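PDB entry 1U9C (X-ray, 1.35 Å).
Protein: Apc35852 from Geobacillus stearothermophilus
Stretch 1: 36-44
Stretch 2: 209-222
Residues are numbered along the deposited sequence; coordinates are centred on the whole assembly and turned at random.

Stretch 1 36-44: LVFQEKGYD
Stretch 2 (209-222) SRSTAEKVVAALEE

Two segments of one chain, at least 173 residues apart in sequence wherever they touch, pack along each other and bury 477 Å² in total. Residues 36-40 belong to a helix that begins earlier in the chain; residues 209-221 form a second helix. Their N-to-C directions run 32° apart (signed crossing angle -32°), with axes 10.0 Å apart at closest approach. The register is set by Val37 CA to Ala213 CA at 6.9 Å and Phe38 CA to Val217 CA at 7.5 Å.

Both helices carry i to i+4 backbone bonds, such as Glu40 N to Leu36 O (2.9 Å) and Val217 N to Ala213 O (3.0 Å). The first helix closes with a Schellman motif: Tyr43 N bonds to Phe38 O at 3.1 Å and Gly42 N to Gln39 O at 2.9 Å. Gly42 sits at phi/psi 85/17, where a CB would jam against the preceding carbonyl O, so glycine suits the turn. The chain then extends through Tyr43 (-74/156), whose CA-to-CB bond points toward the second helix.

Val37 is the central knob. Its CA-to-CB bond points toward the partner, and with chi1 at 167° (t) it sits among Arg210, Ala213, Glu214 and Val217. Its CG1 lies 3.7 Å from Val217 CG2 and 4.1 Å from Ala213 CB, while CG2 is 3.9 Å from Arg210 NH1. A compact branched side chain thus meets several neighbours at van der Waals range, and the short methyl of Ala213 accompanies the closest register pair.

Phe38 leaves its helix sideways, but chi1 -60° (m) and chi2 -33° bring the ring end inward. Its CE1 reaches Val216 CG1 at 3.8 Å, and its CZ lies 4.1 Å from Ala213 CB; Val217 CG2 lies at the ring edge, 4.2 Å from CE1. Val216 and Val217 both adopt t (173° and 169°).

Tyr43, with chi1 -60° (m) and chi2 -25°, extends the apolar contact toward the C-terminal part of the second helix. Its CE2 is 3.6 Å from CD1 of Leu220, which has chi1 -71° (m) and chi2 172° (t). The hydroxyl does not interrupt this packing: Tyr43 OH lies 3.7 Å from Val217 CG1.

Charged groups occupy the exposed margins. Lys41 folds through three m torsions (-77°, -64°, -66°) before a trans chi4 of -176°, placing CE 3.8 Å from Val217 CG1 and NZ 3.0 Å from Glu221 OE2. The latter contact is a hydrogen-bonded salt bridge, the only direct hydrogen bond between the stretches. Glu221 reaches it with chi1 -78° (m), chi2 174° (t) and chi3 -15°; the aliphatic part of the lysine meets valine while its ammonium meets carboxylate.

Nearer the start of the second helix, Arg210 extends through two t torsions (-171°, 172°), then turns at chi3 -59° (m). Water 1 donates to Glu40 OE1 at 2.5 Å and accepts from Arg210 NH1 at 2.9 Å, bridging the two side chains.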

# COMPACT_ATOMS: atom_id res chain seq x y z
N LEU A 36 10.45 4.90 7.77
CA LEU A 36 11.68 5.61 8.16
C LEU A 36 11.74 6.96 7.42
O LEU A 36 12.11 7.99 8.02
CB LEU A 36 12.93 4.76 7.83
CG LEU A 36 14.32 5.35 8.06
CD1 LEU A 36 14.48 5.61 9.54
CD2 LEU A 36 15.45 4.48 7.54
N VAL A 37 11.45 7.01 6.11
CA VAL A 37 11.40 8.27 5.36
C VAL A 37 10.47 9.26 6.03
O VAL A 37 10.83 10.44 6.26
CB VAL A 37 10.98 8.02 3.86
CG1 VAL A 37 10.60 9.35 3.13
CG2 VAL A 37 12.07 7.28 3.08
N PHE A 38 9.25 8.81 6.37
CA PHE A 38 8.28 9.72 6.98
C PHE A 38 8.70 10.18 8.38
O PHE A 38 8.56 11.36 8.73
CB PHE A 38 6.89 9.06 7.00
CG PHE A 38 6.35 8.70 5.64
CD1 PHE A 38 6.61 9.44 4.51
CD2 PHE A 38 5.55 7.58 5.51
CE1 PHE A 38 6.11 9.09 3.29
CE2 PHE A 38 5.06 7.24 4.28
CZ PHE A 38 5.34 8.00 3.17
N GLN A 39 9.23 9.26 9.18
CA GLN A 39 9.75 9.65 10.50
C GLN A 39 10.89 10.67 10.34
O GLN A 39 10.90 11.66 11.13
CB GLN A 39 10.24 8.39 11.25
CG GLN A 39 9.13 7.52 11.71
CD GLN A 39 8.29 8.18 12.75
OE1 GLN A 39 7.08 8.33 12.61
NE2 GLN A 39 8.95 8.68 13.77
N GLU A 40 11.81 10.50 9.37
CA GLU A 40 12.96 11.45 9.14
C GLU A 40 12.45 12.83 8.81
O GLU A 40 13.12 13.83 9.10
CB GLU A 40 13.83 10.95 7.96
CG GLU A 40 14.76 9.78 8.27
CD GLU A 40 15.39 9.09 7.04
OE1 GLU A 40 14.94 9.22 5.86
OE2 GLU A 40 16.37 8.34 7.22
N LYS A 41 11.34 12.94 8.13
CA LYS A 41 10.79 14.21 7.77
C LYS A 41 10.05 14.85 8.93
O LYS A 41 9.59 16.01 8.80
CB LYS A 41 9.79 14.08 6.61
CG LYS A 41 10.39 13.89 5.26
CD LYS A 41 11.24 15.10 4.79
CE LYS A 41 10.47 16.37 4.55
NZ LYS A 41 11.40 17.45 4.00
N GLY A 42 9.87 14.13 10.02
CA GLY A 42 9.16 14.66 11.17
C GLY A 42 7.65 14.53 11.13
O GLY A 42 6.95 15.18 11.88
N TYR A 43 7.16 13.67 10.25
CA TYR A 43 5.75 13.47 10.18
C TYR A 43 5.22 12.66 11.35
O TYR A 43 5.94 11.85 11.96
CB TYR A 43 5.37 12.76 8.88
CG TYR A 43 5.74 13.49 7.60
CD1 TYR A 43 5.90 14.88 7.53
CD2 TYR A 43 5.87 12.76 6.42
CE1 TYR A 43 6.20 15.51 6.31
CE2 TYR A 43 6.16 13.37 5.25
CZ TYR A 43 6.34 14.73 5.17
OH TYR A 43 6.64 15.37 3.98
N ASP A 44 3.95 12.84 11.64
CA ASP A 44 3.20 12.06 12.66
C ASP A 44 2.61 10.85 11.94
O ASP A 44 1.63 11.01 11.24
CB ASP A 44 2.11 12.93 13.25
CG ASP A 44 1.22 12.22 14.29
OD1 ASP A 44 1.57 11.11 14.73
OD2 ASP A 44 0.16 12.76 14.75
N SER A 209 9.92 1.01 -3.08
CA SER A 209 9.40 1.52 -1.80
C SER A 209 9.88 2.91 -1.50
O SER A 209 9.09 3.81 -1.17
CB SER A 209 9.78 0.58 -0.67
OG SER A 209 9.24 -0.72 -0.85
N ARG A 210 11.17 3.16 -1.64
CA ARG A 210 11.72 4.43 -1.36
C ARG A 210 11.21 5.56 -2.27
O ARG A 210 10.78 6.61 -1.80
CB ARG A 210 13.24 4.42 -1.36
CG ARG A 210 13.82 5.69 -0.87
CD ARG A 210 15.36 5.63 -0.69
NE ARG A 210 15.66 4.56 0.26
CZ ARG A 210 15.74 4.68 1.59
NH1 ARG A 210 15.63 5.87 2.19
NH2 ARG A 210 16.00 3.60 2.31
N SER A 211 11.16 5.30 -3.57
CA SER A 211 10.75 6.32 -4.52
C SER A 211 9.30 6.67 -4.35
O SER A 211 8.91 7.82 -4.48
CB SER A 211 11.04 5.94 -5.99
OG SER A 211 10.31 4.83 -6.45
N THR A 212 8.50 5.67 -3.99
CA THR A 212 7.08 5.91 -3.73
C THR A 212 6.96 6.83 -2.54
O THR A 212 6.20 7.83 -2.58
CB THR A 212 6.32 4.56 -3.48
OG1 THR A 212 6.49 3.72 -4.63
CG2 THR A 212 4.81 4.79 -3.41
N ALA A 213 7.65 6.52 -1.47
CA ALA A 213 7.63 7.38 -0.29
C ALA A 213 8.11 8.79 -0.59
O ALA A 213 7.57 9.75 -0.08
CB ALA A 213 8.44 6.78 0.84
N GLU A 214 9.13 8.93 -1.44
CA GLU A 214 9.64 10.26 -1.74
C GLU A 214 8.67 11.08 -2.57
O GLU A 214 8.61 12.33 -2.47
CB GLU A 214 11.02 10.15 -2.42
CG GLU A 214 12.10 9.56 -1.52
CD GLU A 214 12.46 10.41 -0.30
OE1 GLU A 214 12.03 11.58 -0.23
OE2 GLU A 214 13.20 9.91 0.59
N LYS A 215 7.86 10.43 -3.39
CA LYS A 215 6.78 11.13 -4.06
C LYS A 215 5.73 11.67 -3.09
O LYS A 215 5.19 12.75 -3.29
CB LYS A 215 6.10 10.28 -5.16
CG LYS A 215 6.94 10.13 -6.46
CD LYS A 215 6.35 9.10 -7.46
CE LYS A 215 7.07 9.12 -8.80
NZ LYS A 215 8.48 8.59 -8.73
N VAL A 216 5.43 10.88 -2.05
CA VAL A 216 4.50 11.33 -0.99
C VAL A 216 5.07 12.54 -0.32
O VAL A 216 4.37 13.52 -0.12
CB VAL A 216 4.18 10.18 -0.03
CG1 VAL A 216 3.37 10.67 1.14
CG2 VAL A 216 3.45 9.07 -0.79
N VAL A 217 6.34 12.49 0.04
CA VAL A 217 6.98 13.63 0.69
C VAL A 217 6.89 14.88 -0.18
O VAL A 217 6.54 15.94 0.29
CB VAL A 217 8.51 13.31 1.03
CG1 VAL A 217 9.26 14.56 1.45
CG2 VAL A 217 8.60 12.24 2.09
N ALA A 218 7.17 14.73 -1.48
CA ALA A 218 7.10 15.88 -2.38
C ALA A 218 5.70 16.47 -2.44
O ALA A 218 5.53 17.68 -2.33
CB ALA A 218 7.50 15.49 -3.81
N ALA A 219 4.69 15.59 -2.57
CA ALA A 219 3.31 16.07 -2.57
C ALA A 219 2.93 16.77 -1.26
O ALA A 219 2.23 17.79 -1.27
CB ALA A 219 2.37 14.94 -2.86
N LEU A 220 3.39 16.27 -0.10
CA LEU A 220 3.11 16.92 1.17
C LEU A 220 3.84 18.25 1.31
O LEU A 220 3.31 19.24 1.82
CB LEU A 220 3.47 15.95 2.30
CG LEU A 220 2.54 14.76 2.45
CD1 LEU A 220 3.12 13.81 3.45
CD2 LEU A 220 1.18 15.22 2.91
N GLU A 221 5.06 18.32 0.80
CA GLU A 221 5.84 19.57 0.81
C GLU A 221 5.12 20.69 0.08
O GLU A 221 5.19 21.84 0.45
CB GLU A 221 7.23 19.29 0.17
CG GLU A 221 8.22 18.57 1.09
CD GLU A 221 9.51 18.16 0.41
OE1 GLU A 221 9.57 18.17 -0.86
OE2 GLU A 221 10.46 17.76 1.13
N GLU A 222 4.41 20.36 -1.02
CA GLU A 222 3.64 21.30 -1.79
C GLU A 222 2.50 21.94 -1.01
O GLU A 222 2.03 22.99 -1.37
CB GLU A 222 3.10 20.60 -3.02
CG GLU A 222 4.18 20.25 -4.05
CD GLU A 222 3.73 19.20 -5.06
OE1 GLU A 222 2.51 19.00 -5.32
OE2 GLU A 222 4.60 18.53 -5.61
O HOH W 1 15.52 6.96 4.84